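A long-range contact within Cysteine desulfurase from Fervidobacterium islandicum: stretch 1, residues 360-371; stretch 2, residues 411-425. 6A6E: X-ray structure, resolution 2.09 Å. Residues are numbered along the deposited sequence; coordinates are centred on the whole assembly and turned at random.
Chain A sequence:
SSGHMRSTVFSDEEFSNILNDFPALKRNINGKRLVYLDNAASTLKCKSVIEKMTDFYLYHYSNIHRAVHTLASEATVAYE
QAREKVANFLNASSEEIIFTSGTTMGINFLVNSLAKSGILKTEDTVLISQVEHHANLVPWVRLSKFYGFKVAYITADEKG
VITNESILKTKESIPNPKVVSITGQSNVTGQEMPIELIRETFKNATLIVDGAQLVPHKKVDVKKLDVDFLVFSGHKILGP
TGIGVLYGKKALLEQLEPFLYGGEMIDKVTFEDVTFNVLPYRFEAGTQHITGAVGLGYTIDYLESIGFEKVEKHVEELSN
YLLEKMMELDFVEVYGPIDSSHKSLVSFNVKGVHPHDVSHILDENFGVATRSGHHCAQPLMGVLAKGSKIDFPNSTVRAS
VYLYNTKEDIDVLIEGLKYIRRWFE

Stretch 1 360-371: HILDENFGVATR
Stretch 2 411-425: DVLIEGLKYIRRWFE

How are the two stretches laid against each other? Residues from His360 onward continue a helix that begins earlier in the chain, and residues 411-423 belong to a second helix, which also begins earlier in the chain; their axes approach to 9.8 Å, with 111° between their N-to-C directions. Register is set by three CA pairs: Ile361 CA to Ile420 CA at 7.3 Å, Leu362 CA to Gly416 CA at 5.9 Å, and Val368 CA to Leu413 CA at 6.6 Å. Stretch 1 thus runs forward as stretch 2 is read backward, and 574 Å² is buried in total.

Which bumps fill which hollows? Two knobs from the first helix, one turn apart, sit around Gly416. Leu362 (chi1 m, chi2 t) enters the hollow formed by Leu413, Gly416, Leu417 and Ile420: its CD1 lies 3.6 Å from Leu413 CD1, its CG 3.8 Å from Ile420 CD1. Phe366 (chi1 m, chi2 85°) occupies the neighbouring hollow among Val412, Glu415, Gly416 and Tyr419.

Why can the helices pack so snugly at Gly416? It has no side chain, so Leu362 CD2 reaches within 3.8 Å of Gly416 CA; an ideal CB there would fall 2.5 Å from Leu362 CD2, a clash. The bare backbone also meets the ring of Phe366: Gly416 CA stands 3.6 Å from the Phe366 ring centroid and only 7° off its normal, a CH-pi contact over one face. The edge of the same ring is directed toward the face of Tyr419 (chi1 t, chi2 -80°) in an offset edge-to-face pair, centroids 5.4 Å apart and planes at 70°, with Phe366 CZ 3.5 Å from Tyr419 CB. Glu415 OE2 lies at the Phe366 edge, 3.7 Å from CE2 of that ring.

What extends the contact beyond these knobs? At one end Ile361 (m, t) places CG2 3.6 Å from Ile420 CG1, while its CD1 meets the edge of Phe424 (chi1 m) at CE2, also 3.6 Å. At the other, Gly367 turns the chain with positive phi (66/15), and Val368 N bonds back to Leu362 O at 3.0 Å. Val368 then enters a short extended segment (phi/psi -94/122); with chi1 t, it sets CG2 3.7 Å from Val412 CG1 and CG1 4.1 Å from Leu413 CD1. No hydrogen bond crosses between the stretches, so the fit rests on apolar shape and aromatic contacts.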

# COMPACT_ATOMS: atom_id res chain seq x y z
N HIS A 360 6.86 -11.06 28.24
CA HIS A 360 5.57 -11.45 28.72
C HIS A 360 5.31 -10.81 30.10
O HIS A 360 4.30 -10.18 30.31
CB HIS A 360 5.42 -12.98 28.82
CG HIS A 360 4.16 -13.36 29.50
ND1 HIS A 360 2.94 -13.28 28.88
CD2 HIS A 360 3.90 -13.64 30.81
CE1 HIS A 360 1.98 -13.54 29.76
NE2 HIS A 360 2.54 -13.77 30.94
N ILE A 361 6.27 -10.92 31.01
CA ILE A 361 6.09 -10.43 32.40
C ILE A 361 6.03 -8.89 32.38
O ILE A 361 5.13 -8.30 32.98
CB ILE A 361 7.19 -10.95 33.37
CG1 ILE A 361 7.05 -12.45 33.57
CG2 ILE A 361 7.09 -10.21 34.70
CD1 ILE A 361 8.33 -13.15 34.03
N LEU A 362 6.88 -8.27 31.59
CA LEU A 362 6.83 -6.77 31.43
C LEU A 362 5.47 -6.29 31.04
O LEU A 362 4.91 -5.33 31.68
CB LEU A 362 7.89 -6.25 30.44
CG LEU A 362 9.30 -6.31 30.99
CD1 LEU A 362 10.28 -5.76 29.98
CD2 LEU A 362 9.36 -5.47 32.23
N ASP A 363 4.87 -6.98 30.08
CA ASP A 363 3.53 -6.63 29.61
C ASP A 363 2.37 -6.95 30.63
O ASP A 363 1.52 -6.11 30.94
CB ASP A 363 3.23 -7.33 28.25
CG ASP A 363 1.76 -7.21 27.83
OD1 ASP A 363 1.22 -6.11 27.57
OD2 ASP A 363 1.11 -8.25 27.75
N GLU A 364 2.34 -8.17 31.15
CA GLU A 364 1.20 -8.55 31.97
C GLU A 364 1.27 -7.86 33.35
O GLU A 364 0.28 -7.30 33.83
CB GLU A 364 1.12 -10.06 32.09
CG GLU A 364 -0.32 -10.54 32.10
CD GLU A 364 -0.43 -11.90 32.73
OE1 GLU A 364 -0.71 -11.94 33.94
OE2 GLU A 364 -0.22 -12.93 32.01
N ASN A 365 2.46 -7.81 33.93
CA ASN A 365 2.63 -7.35 35.31
C ASN A 365 3.09 -5.92 35.43
O ASN A 365 3.00 -5.38 36.52
CB ASN A 365 3.58 -8.27 36.07
CG ASN A 365 3.08 -9.72 36.05
OD1 ASN A 365 3.49 -10.54 35.23
ND2 ASN A 365 2.11 -10.01 36.89
N PHE A 366 3.57 -5.29 34.35
CA PHE A 366 3.99 -3.87 34.42
C PHE A 366 3.44 -2.96 33.32
O PHE A 366 3.73 -1.79 33.31
CB PHE A 366 5.49 -3.76 34.43
CG PHE A 366 6.11 -4.36 35.62
CD1 PHE A 366 6.40 -5.73 35.65
CD2 PHE A 366 6.43 -3.56 36.71
CE1 PHE A 366 6.97 -6.30 36.79
CE2 PHE A 366 6.99 -4.11 37.84
CZ PHE A 366 7.27 -5.47 37.90
N GLY A 367 2.61 -3.50 32.43
CA GLY A 367 1.99 -2.73 31.33
C GLY A 367 2.98 -2.20 30.26
O GLY A 367 2.63 -1.32 29.45
N VAL A 368 4.18 -2.74 30.28
CA VAL A 368 5.30 -2.32 29.47
C VAL A 368 5.30 -3.21 28.20
O VAL A 368 5.43 -4.44 28.31
CB VAL A 368 6.61 -2.52 30.25
CG1 VAL A 368 7.84 -2.26 29.39
CG2 VAL A 368 6.65 -1.57 31.45
N ALA A 369 5.21 -2.54 27.04
CA ALA A 369 5.28 -3.16 25.71
C ALA A 369 6.68 -3.16 25.20
O ALA A 369 7.24 -2.12 25.01
CB ALA A 369 4.35 -2.41 24.74
N THR A 370 7.26 -4.34 25.01
CA THR A 370 8.57 -4.54 24.41
C THR A 370 8.46 -5.69 23.44
O THR A 370 7.40 -6.31 23.30
CB THR A 370 9.65 -4.97 25.45
OG1 THR A 370 9.29 -6.23 26.02
CG2 THR A 370 9.77 -3.91 26.55
N ARG A 371 9.54 -5.97 22.72
CA ARG A 371 9.53 -7.03 21.76
C ARG A 371 10.70 -7.98 21.96
O ARG A 371 11.82 -7.55 22.17
CB ARG A 371 9.60 -6.42 20.35
CG ARG A 371 9.43 -7.37 19.17
CD ARG A 371 9.15 -6.57 17.88
NE ARG A 371 7.80 -6.05 17.89
CZ ARG A 371 6.76 -6.59 17.32
NH1 ARG A 371 6.87 -7.63 16.50
NH2 ARG A 371 5.61 -6.02 17.52
N ASP A 411 11.89 4.25 33.88
CA ASP A 411 12.00 3.78 35.29
C ASP A 411 11.05 2.61 35.56
O ASP A 411 11.40 1.68 36.29
CB ASP A 411 11.66 4.92 36.29
CG ASP A 411 12.72 6.02 36.30
OD1 ASP A 411 13.81 5.80 35.83
OD2 ASP A 411 12.48 7.12 36.81
N VAL A 412 9.86 2.63 34.97
CA VAL A 412 9.01 1.45 35.03
C VAL A 412 9.64 0.22 34.38
O VAL A 412 9.54 -0.90 34.93
CB VAL A 412 7.58 1.71 34.50
CG1 VAL A 412 6.70 0.46 34.59
CG2 VAL A 412 6.95 2.86 35.26
N LEU A 413 10.29 0.40 33.20
CA LEU A 413 10.95 -0.71 32.54
C LEU A 413 11.99 -1.31 33.50
O LEU A 413 12.07 -2.53 33.66
CB LEU A 413 11.62 -0.27 31.23
CG LEU A 413 12.62 -1.26 30.63
CD1 LEU A 413 11.90 -2.52 30.20
CD2 LEU A 413 13.40 -0.69 29.47
N ILE A 414 12.79 -0.45 34.11
CA ILE A 414 13.92 -0.88 35.00
C ILE A 414 13.36 -1.64 36.22
O ILE A 414 13.84 -2.74 36.54
CB ILE A 414 14.81 0.31 35.44
CG1 ILE A 414 15.50 0.96 34.22
CG2 ILE A 414 15.89 -0.11 36.43
CD1 ILE A 414 16.47 0.11 33.43
N GLU A 415 12.32 -1.09 36.85
CA GLU A 415 11.64 -1.72 37.98
C GLU A 415 11.14 -3.11 37.55
O GLU A 415 11.27 -4.10 38.28
CB GLU A 415 10.44 -0.85 38.44
CG GLU A 415 9.52 -1.52 39.45
CD GLU A 415 8.25 -0.72 39.77
OE1 GLU A 415 8.21 0.51 39.51
OE2 GLU A 415 7.27 -1.31 40.30
N GLY A 416 10.55 -3.19 36.35
CA GLY A 416 10.12 -4.46 35.80
C GLY A 416 11.20 -5.49 35.65
O GLY A 416 11.00 -6.68 36.01
N LEU A 417 12.35 -5.07 35.13
CA LEU A 417 13.41 -6.00 34.90
C LEU A 417 13.97 -6.55 36.25
O LEU A 417 14.38 -7.71 36.33
CB LEU A 417 14.56 -5.33 34.12
CG LEU A 417 14.24 -5.03 32.63
CD1 LEU A 417 15.40 -4.33 31.91
CD2 LEU A 417 13.85 -6.27 31.86
N LYS A 418 14.07 -5.66 37.24
CA LYS A 418 14.57 -6.07 38.57
C LYS A 418 13.70 -7.15 39.16
O LYS A 418 14.23 -8.14 39.68
CB LYS A 418 14.61 -4.87 39.50
CG LYS A 418 15.85 -4.08 39.21
CD LYS A 418 15.84 -2.74 39.91
CE LYS A 418 17.24 -2.17 39.92
NZ LYS A 418 17.17 -0.73 40.17
N TYR A 419 12.37 -6.94 39.07
CA TYR A 419 11.35 -7.89 39.45
C TYR A 419 11.52 -9.21 38.78
O TYR A 419 11.31 -10.27 39.41
CB TYR A 419 9.96 -7.35 39.12
CG TYR A 419 8.86 -8.32 39.46
CD1 TYR A 419 8.55 -9.38 38.63
CD2 TYR A 419 8.13 -8.18 40.66
CE1 TYR A 419 7.57 -10.28 38.96
CE2 TYR A 419 7.14 -9.07 40.99
CZ TYR A 419 6.87 -10.11 40.15
OH TYR A 419 5.89 -11.00 40.47
N ILE A 420 11.80 -9.17 37.47
CA ILE A 420 11.95 -10.41 36.70
C ILE A 420 13.20 -11.16 37.20
O ILE A 420 13.21 -12.40 37.26
CB ILE A 420 12.01 -10.17 35.14
CG1 ILE A 420 10.63 -9.75 34.63
CG2 ILE A 420 12.44 -11.45 34.42
CD1 ILE A 420 10.64 -8.96 33.36
N ARG A 421 14.27 -10.45 37.52
CA ARG A 421 15.47 -11.13 38.06
C ARG A 421 15.15 -11.80 39.41
O ARG A 421 15.39 -12.95 39.56
CB ARG A 421 16.65 -10.17 38.23
CG ARG A 421 17.97 -10.93 38.40
CD ARG A 421 18.99 -10.24 39.31
NE ARG A 421 18.44 -9.73 40.58
CZ ARG A 421 18.57 -10.31 41.79
NH1 ARG A 421 19.25 -11.45 41.96
NH2 ARG A 421 18.01 -9.73 42.86
N ARG A 422 14.51 -11.08 40.33
CA ARG A 422 14.12 -11.63 41.65
C ARG A 422 13.15 -12.79 41.53
O ARG A 422 13.21 -13.69 42.36
CB ARG A 422 13.47 -10.56 42.55
CG ARG A 422 14.37 -9.44 43.06
CD ARG A 422 13.74 -8.70 44.27
NE ARG A 422 12.44 -8.09 43.96
CZ ARG A 422 12.26 -6.91 43.33
NH1 ARG A 422 13.31 -6.17 42.95
NH2 ARG A 422 11.02 -6.47 43.07
N TRP A 423 12.25 -12.79 40.54
CA TRP A 423 11.27 -13.86 40.36
C TRP A 423 11.90 -15.18 39.86
O TRP A 423 11.47 -16.26 40.28
CB TRP A 423 10.11 -13.48 39.43
CG TRP A 423 9.20 -14.67 39.14
CD1 TRP A 423 9.27 -15.49 38.06
CD2 TRP A 423 8.14 -15.20 39.98
NE1 TRP A 423 8.32 -16.48 38.16
CE2 TRP A 423 7.61 -16.33 39.31
CE3 TRP A 423 7.58 -14.82 41.21
CZ2 TRP A 423 6.56 -17.10 39.84
CZ3 TRP A 423 6.51 -15.59 41.74
CH2 TRP A 423 6.02 -16.73 41.05
N PHE A 424 12.87 -15.11 38.95
CA PHE A 424 13.59 -16.32 38.52
C PHE A 424 14.81 -16.56 39.43
O PHE A 424 15.58 -17.45 39.16
CB PHE A 424 13.97 -16.27 37.04
CG PHE A 424 12.77 -16.39 36.12
CD1 PHE A 424 12.23 -17.63 35.81
CD2 PHE A 424 12.17 -15.28 35.59
CE1 PHE A 424 11.14 -17.75 34.97
CE2 PHE A 424 11.07 -15.39 34.74
CZ PHE A 424 10.55 -16.62 34.43
N GLU A 425 14.98 -15.67 40.43
CA GLU A 425 15.45 -15.99 41.82
C GLU A 425 15.80 -14.76 42.67
O GLU A 425 16.95 -14.35 42.74
CB GLU A 425 16.65 -16.91 41.82
CG GLU A 425 16.27 -18.35 41.99
CD GLU A 425 17.41 -19.21 41.52
OE1 GLU A 425 18.41 -18.61 41.06
OE2 GLU A 425 17.30 -20.45 41.61